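PDB 1H0H: formate dehydrogenase subunit beta from Desulfovibrio gigas, which serves as the electron-transfer subunit of a formate dehydrogenase, carrying three [4Fe-4S] clusters for the reversible two-electron oxidation of formate to carbon dioxide. Local coordinates for residues G16-C21 and Q39-F44; H47-V52 and Q133-D138. All coordinates share one frame; numbering follows the deposited sequence.

Contact 1. Residues G16-C21 and Q39-F44; sequences GCQVAC and QNPPDF. With SF4 (iron/sulfur cluster), chain L; SF4 (iron/sulfur cluster), chain M.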
loop_
_atom_site.group_PDB
_atom_site.type_symbol
_atom_site.label_atom_id
_atom_site.label_comp_id
_atom_site.label_asym_id
_atom_site.label_seq_id
_atom_site.Cartn_x
_atom_site.Cartn_y
_atom_site.Cartn_z
ATOM N N GLY B 16 -12.580 9.668 -9.220
ATOM C CA GLY B 16 -13.503 9.736 -8.093
ATOM C C GLY B 16 -14.840 10.420 -8.458
ATOM O O GLY B 16 -15.902 9.908 -8.108
ATOM N N CYS B 17 -14.778 11.555 -9.163
ATOM C CA CYS B 17 -15.983 12.286 -9.566
ATOM C C CYS B 17 -16.886 11.448 -10.493
ATOM O O CYS B 17 -18.122 11.431 -10.334
ATOM C CB CYS B 17 -15.614 13.620 -10.270
ATOM S SG CYS B 17 -14.474 13.436 -11.662
ATOM N N GLN B 18 -16.275 10.774 -11.458
ATOM C CA GLN B 18 -17.026 9.965 -12.426
ATOM C C GLN B 18 -17.826 8.903 -11.707
ATOM O O GLN B 18 -19.028 8.773 -11.933
ATOM C CB GLN B 18 -16.087 9.346 -13.475
ATOM C CG GLN B 18 -16.753 8.498 -14.534
ATOM C CD GLN B 18 -15.808 8.092 -15.654
ATOM O OE1 GLN B 18 -15.078 8.921 -16.220
ATOM N NE2 GLN B 18 -15.812 6.826 -15.964
ATOM N N VAL B 19 -17.161 8.172 -10.820
ATOM C CA VAL B 19 -17.820 7.141 -10.012
ATOM C C VAL B 19 -18.818 7.750 -9.017
ATOM O O VAL B 19 -19.955 7.290 -8.899
ATOM C CB VAL B 19 -16.787 6.248 -9.316
ATOM C CG1 VAL B 19 -17.447 5.222 -8.408
ATOM C CG2 VAL B 19 -15.961 5.524 -10.399
ATOM N N ALA B 20 -18.418 8.819 -8.359
ATOM C CA ALA B 20 -19.254 9.422 -7.331
ATOM C C ALA B 20 -20.599 9.874 -7.894
ATOM O O ALA B 20 -21.623 9.705 -7.227
ATOM C CB ALA B 20 -18.529 10.617 -6.641
ATOM N N CYS B 21 -20.581 10.444 -9.098
ATOM C CA CYS B 21 -21.805 10.902 -9.754
ATOM C C CYS B 21 -22.716 9.682 -9.920
ATOM O O CYS B 21 -23.907 9.717 -9.592
ATOM C CB CYS B 21 -21.496 11.527 -11.125
ATOM S SG CYS B 21 -22.975 12.194 -11.923
ATOM N N GLN B 39 -9.324 6.457 -20.955
ATOM C CA GLN B 39 -10.633 7.089 -20.795
ATOM C C GLN B 39 -11.752 6.085 -21.166
ATOM O O GLN B 39 -11.619 5.311 -22.123
ATOM C CB GLN B 39 -10.724 8.328 -21.679
ATOM C CG GLN B 39 -12.139 8.875 -21.795
ATOM C CD GLN B 39 -12.223 9.986 -22.844
ATOM O OE1 GLN B 39 -11.223 10.660 -23.124
ATOM N NE2 GLN B 39 -13.393 10.148 -23.448
ATOM N N ASN B 40 -12.802 6.041 -20.360
ATOM C CA ASN B 40 -13.946 5.154 -20.615
ATOM C C ASN B 40 -15.058 5.470 -19.620
ATOM O O ASN B 40 -14.765 5.711 -18.442
ATOM C CB ASN B 40 -13.514 3.671 -20.535
ATOM C CG ASN B 40 -13.607 2.966 -21.885
ATOM O OD1 ASN B 40 -14.522 3.238 -22.676
ATOM N ND2 ASN B 40 -12.664 2.057 -22.156
ATOM N N PRO B 41 -16.310 5.583 -20.063
ATOM C CA PRO B 41 -16.728 5.444 -21.470
ATOM C C PRO B 41 -16.150 6.541 -22.396
ATOM O O PRO B 41 -15.590 7.536 -21.950
ATOM C CB PRO B 41 -18.252 5.568 -21.411
ATOM C CG PRO B 41 -18.644 5.535 -19.965
ATOM C CD PRO B 41 -17.440 5.893 -19.168
ATOM N N PRO B 42 -16.275 6.324 -23.686
ATOM C CA PRO B 42 -15.712 7.226 -24.702
ATOM C C PRO B 42 -16.380 8.584 -24.722
ATOM O O PRO B 42 -15.784 9.568 -25.162
ATOM C CB PRO B 42 -16.056 6.528 -26.031
ATOM C CG PRO B 42 -16.420 5.190 -25.690
ATOM C CD PRO B 42 -16.935 5.150 -24.272
ATOM N N ASP B 43 -17.625 8.634 -24.271
ATOM C CA ASP B 43 -18.399 9.855 -24.402
ATOM C C ASP B 43 -19.557 9.818 -23.424
ATOM O O ASP B 43 -19.851 8.788 -22.819
ATOM C CB ASP B 43 -18.899 9.961 -25.864
ATOM C CG ASP B 43 -19.487 11.347 -26.218
ATOM O OD1 ASP B 43 -19.084 12.383 -25.622
ATOM O OD2 ASP B 43 -20.334 11.488 -27.134
ATOM N N PHE B 44 -20.195 10.961 -23.222
ATOM C CA PHE B 44 -21.403 10.998 -22.429
ATOM C C PHE B 44 -22.440 10.040 -22.982
ATOM O O PHE B 44 -22.519 9.844 -24.189
ATOM C CB PHE B 44 -22.062 12.372 -22.570
ATOM C CG PHE B 44 -21.320 13.488 -21.909
ATOM C CD1 PHE B 44 -21.118 13.493 -20.541
ATOM C CD2 PHE B 44 -20.894 14.576 -22.644
ATOM C CE1 PHE B 44 -20.455 14.557 -19.914
ATOM C CE2 PHE B 44 -20.252 15.641 -22.031
ATOM C CZ PHE B 44 -20.048 15.629 -20.637
HETATM FE FE1 SF4 L . -11.077 15.685 -8.959
HETATM FE FE2 SF4 L . -12.515 14.183 -10.792
HETATM FE FE3 SF4 L . -9.988 15.079 -11.438
HETATM FE FE4 SF4 L . -10.328 13.088 -9.450
HETATM S S1 SF4 L . -10.807 12.911 -11.650
HETATM S S2 SF4 L . -8.921 14.963 -9.397
HETATM S S3 SF4 L . -12.363 13.784 -8.591
HETATM S S4 SF4 L . -11.916 16.380 -10.994
HETATM FE FE1 SF4 M . -23.859 16.107 -9.511
HETATM FE FE2 SF4 M . -21.302 16.403 -10.476
HETATM FE FE3 SF4 M . -23.485 16.971 -12.085
HETATM FE FE4 SF4 M . -22.872 14.372 -11.410
HETATM S S1 SF4 M . -21.576 15.875 -12.613
HETATM S S2 SF4 M . -24.918 15.410 -11.391
HETATM S S3 SF4 M . -22.062 14.535 -9.360
HETATM S S4 SF4 M . -23.027 18.101 -10.176
HETATM O O HOH W 1 -13.190 8.351 -18.146
#
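Gln18 reaches from the helix to the loop that follows it and donates from NE2 to the carbonyl oxygen of Asn40, an N...O distance of 2.9 Å with an angle of 156° at the hydrogen. The donor lies in the carbonyl plane, on a lone pair of Asn40 O, and that oxygen stays close to the plane of the glutamine amide. CG stands anti to the backbone N (chi1 -180°) and the chain runs on extended, giving the amide enough length to bridge backbones whose nearest CA atoms, those of Gln18 and Asn40, are 10.0 Å apart. Beside the bond, CD of Pro41 packs at 3.7 Å from Gln18 NE2; the peptide joining Asn40 to Pro41 is cis. A water donates to Gln18 OE1 over 2.8 Å and accepts from Asn40 N over a longer 3.2 Å.

The helix carries part of a ferredoxin-type motif: Cys11, Cys14 and Cys17 hold one cluster, completed by Cys156, and Cys21 serves the next. Cys17 SG binds FE2 of cluster L at 2.3 Å. One turn later Cys21 SG binds FE4 of cluster M at 2.2 Å. Further out, Gln18 OE1 also accepts from Val52 N, fixing which way round the amide sits; glutamine suits the place because its amide donates and accepts at once. Asn40 ND2 is tied to Glu33 O.

Contact 2. Residues H47-V52 and Q133-D138; sequences HTYKLV and QMAKCD. With SF4 (iron/sulfur cluster), chain M; SF4 (iron/sulfur cluster), chain N.
The binding site of the [4Fe-4S] cluster held by Cys21, Cys137, Cys140 and Cys152 is walled here by two backbones that meet through one aromatic ring. Tyr49 lies against the peptide leading into Cys137: Lys136 O sits over the centre of the ring, 3.4 Å above its plane, and Lys136 C is 3.5 Å from Tyr49 CG. With CG anti to the carbonyl carbon (chi1 -51°), the ring is carried across Lys136 toward Ala135, whose small CB fits 3.8 Å from Tyr49 OH. At the root of the side chain, Tyr49 CB approaches Cys137 CB at 4.2 Å. No direct hydrogen bond joins the segments; a water bridges them, donating to Tyr49 O and accepting from Cys137 N, each over 2.9 Å.

Cys137 SG binds FE3 of cluster M at 2.2 Å, and S2 of the same cluster lies at the edge of the tyrosine ring, near its plane. Lys136 points away from 47-52, its aliphatic CD 3.5 Å from S3 of cluster N, and its bent end lets NZ hydrogen-bond to both Cys137 O and Val101 O. The ammonium could polarise that neighbouring cluster.

His25, on helix 16-25, meets the Tyr49 ring edge-to-face and hydrogen-bonds from NE2 to Asp138 OD1. Leu51 pairs through its backbone with Asp70 of strand 62-70, and Ala135 pairs with Arg126 of strand 126-127.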
loop_
_atom_site.group_PDB
_atom_site.type_symbol
_atom_site.label_atom_id
_atom_site.label_comp_id
_atom_site.label_asym_id
_atom_site.label_seq_id
_atom_site.Cartn_x
_atom_site.Cartn_y
_atom_site.Cartn_z
ATOM N N HIS B 47 -26.607 7.391 -19.170
ATOM C CA HIS B 47 -26.338 6.973 -17.793
ATOM C C HIS B 47 -25.054 7.531 -17.216
ATOM O O HIS B 47 -24.659 7.150 -16.104
ATOM C CB HIS B 47 -26.235 5.462 -17.707
ATOM C CG HIS B 47 -27.468 4.748 -18.136
ATOM N ND1 HIS B 47 -28.672 4.881 -17.481
ATOM C CD2 HIS B 47 -27.682 3.879 -19.150
ATOM C CE1 HIS B 47 -29.581 4.128 -18.081
ATOM N NE2 HIS B 47 -29.000 3.498 -19.086
ATOM N N THR B 48 -24.411 8.434 -17.939
ATOM C CA THR B 48 -23.093 8.915 -17.562
ATOM C C THR B 48 -23.033 10.420 -17.729
ATOM O O THR B 48 -22.870 10.917 -18.839
ATOM C CB THR B 48 -22.065 8.243 -18.482
ATOM O OG1 THR B 48 -22.241 6.817 -18.465
ATOM C CG2 THR B 48 -20.653 8.497 -17.984
ATOM N N TYR B 49 -23.142 11.146 -16.624
ATOM C CA TYR B 49 -23.236 12.582 -16.650
ATOM C C TYR B 49 -21.893 13.252 -16.424
ATOM O O TYR B 49 -21.735 14.426 -16.700
ATOM C CB TYR B 49 -24.122 13.065 -15.525
ATOM C CG TYR B 49 -25.483 12.442 -15.353
ATOM C CD1 TYR B 49 -26.142 11.774 -16.399
ATOM C CD2 TYR B 49 -26.132 12.549 -14.128
ATOM C CE1 TYR B 49 -27.402 11.247 -16.220
ATOM C CE2 TYR B 49 -27.380 12.023 -13.950
ATOM C CZ TYR B 49 -28.011 11.368 -14.992
ATOM O OH TYR B 49 -29.267 10.857 -14.755
ATOM N N LYS B 50 -20.947 12.507 -15.852
ATOM C CA LYS B 50 -19.649 13.065 -15.492
ATOM C C LYS B 50 -18.671 12.121 -16.140
ATOM O O LYS B 50 -18.732 10.905 -15.926
ATOM C CB LYS B 50 -19.508 13.109 -13.960
ATOM C CG LYS B 50 -18.218 13.758 -13.432
ATOM C CD LYS B 50 -18.122 15.256 -13.830
ATOM C CE LYS B 50 -17.128 15.991 -12.959
ATOM N NZ LYS B 50 -16.776 17.392 -13.438
ATOM N N LEU B 51 -17.830 12.676 -17.001
ATOM C CA LEU B 51 -16.903 11.862 -17.746
ATOM C C LEU B 51 -15.501 12.449 -17.748
ATOM O O LEU B 51 -15.274 13.548 -18.257
ATOM C CB LEU B 51 -17.411 11.723 -19.184
ATOM C CG LEU B 51 -16.560 10.770 -20.002
ATOM C CD1 LEU B 51 -16.728 9.348 -19.519
ATOM C CD2 LEU B 51 -16.917 10.901 -21.484
ATOM N N VAL B 52 -14.549 11.721 -17.174
ATOM C CA VAL B 52 -13.181 12.219 -17.172
ATOM C C VAL B 52 -12.508 11.923 -18.506
ATOM O O VAL B 52 -12.184 10.775 -18.839
ATOM C CB VAL B 52 -12.347 11.692 -15.968
ATOM C CG1 VAL B 52 -10.928 12.208 -16.061
ATOM C CG2 VAL B 52 -13.002 12.129 -14.636
ATOM N N GLN B 133 -36.548 9.928 -24.045
ATOM C CA GLN B 133 -36.110 10.480 -22.778
ATOM C C GLN B 133 -34.636 10.802 -22.794
ATOM O O GLN B 133 -33.830 9.984 -23.243
ATOM C CB GLN B 133 -36.383 9.523 -21.623
ATOM C CG GLN B 133 -36.323 10.216 -20.286
ATOM C CD GLN B 133 -36.850 9.344 -19.161
ATOM O OE1 GLN B 133 -37.754 8.522 -19.379
ATOM N NE2 GLN B 133 -36.318 9.531 -17.964
ATOM N N MET B 134 -34.291 11.959 -22.249
ATOM C CA MET B 134 -32.906 12.414 -22.181
ATOM C C MET B 134 -32.471 12.757 -20.756
ATOM O O MET B 134 -33.279 13.158 -19.928
ATOM C CB MET B 134 -32.713 13.618 -23.092
ATOM C CG MET B 134 -32.816 13.293 -24.600
ATOM S SD MET B 134 -32.707 14.781 -25.633
ATOM C CE MET B 134 -34.201 15.622 -25.111
ATOM N N ALA B 135 -31.184 12.605 -20.459
ATOM C CA ALA B 135 -30.679 12.945 -19.133
ATOM C C ALA B 135 -29.257 13.464 -19.242
ATOM O O ALA B 135 -28.627 13.322 -20.285
ATOM C CB ALA B 135 -30.770 11.738 -18.171
ATOM N N LYS B 136 -28.782 14.080 -18.164
ATOM C CA LYS B 136 -27.465 14.696 -18.074
ATOM C C LYS B 136 -27.319 15.127 -16.615
ATOM O O LYS B 136 -28.215 14.883 -15.803
ATOM C CB LYS B 136 -27.385 15.929 -18.993
ATOM C CG LYS B 136 -28.337 17.036 -18.566
ATOM C CD LYS B 136 -28.090 18.374 -19.319
ATOM C CE LYS B 136 -28.817 19.564 -18.626
ATOM N NZ LYS B 136 -28.272 19.789 -17.209
ATOM N N CYS B 137 -26.179 15.735 -16.280
ATOM C CA CYS B 137 -25.910 16.277 -14.959
ATOM C C CYS B 137 -27.088 17.096 -14.433
ATOM O O CYS B 137 -27.610 17.975 -15.141
ATOM C CB CYS B 137 -24.680 17.183 -15.070
ATOM S SG CYS B 137 -24.344 18.244 -13.674
ATOM N N ASP B 138 -27.521 16.808 -13.204
ATOM C CA ASP B 138 -28.596 17.590 -12.601
ATOM C C ASP B 138 -28.091 18.527 -11.499
ATOM O O ASP B 138 -28.849 18.936 -10.606
ATOM C CB ASP B 138 -29.722 16.687 -12.090
ATOM C CG ASP B 138 -29.328 15.854 -10.875
ATOM O OD1 ASP B 138 -28.156 15.887 -10.460
ATOM O OD2 ASP B 138 -30.159 15.117 -10.296
HETATM FE FE1 SF4 M . -23.859 16.107 -9.511
HETATM FE FE2 SF4 M . -21.302 16.403 -10.476
HETATM FE FE3 SF4 M . -23.485 16.971 -12.085
HETATM FE FE4 SF4 M . -22.872 14.372 -11.410
HETATM S S1 SF4 M . -21.576 15.875 -12.613
HETATM S S2 SF4 M . -24.918 15.410 -11.391
HETATM S S3 SF4 M . -22.062 14.535 -9.360
HETATM S S4 SF4 M . -23.027 18.101 -10.176
HETATM FE FE1 SF4 N . -25.771 21.828 -23.178
HETATM FE FE2 SF4 N . -25.966 21.658 -20.432
HETATM FE FE3 SF4 N . -25.786 24.193 -21.754
HETATM FE FE4 SF4 N . -28.070 22.659 -22.016
HETATM S S1 SF4 N . -27.277 23.689 -20.036
HETATM S S2 SF4 N . -27.045 23.665 -23.669
HETATM S S3 SF4 N . -27.156 20.479 -21.983
HETATM S S4 SF4 N . -24.138 22.482 -21.629
HETATM O O HOH W 2 -23.867 15.990 -17.994
#

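In the fold
Contact 1 is wholly buried, whereas contact 2 is partly buried because Tyr49 and Ala135 keep some exposure. Their chemistry differs too: 16-21 and 39-44 are joined by a polar amide and a water over a small interface, 47-52 and 133-138 by a broader ring-on-peptide packing. They follow in series along the chain and touch directly, since Lys50 O packs on CG of Gln18 and Leu51 on Pro41 and Asp43. Both supply cysteines to the same cluster, Cys21 from contact 1 and Cys137 from contact 2. Both also border the cluster of Cys17, contact 1 by ligation and contact 2 through Val52, and Lys136 of contact 2 extends to the cluster of Cys72.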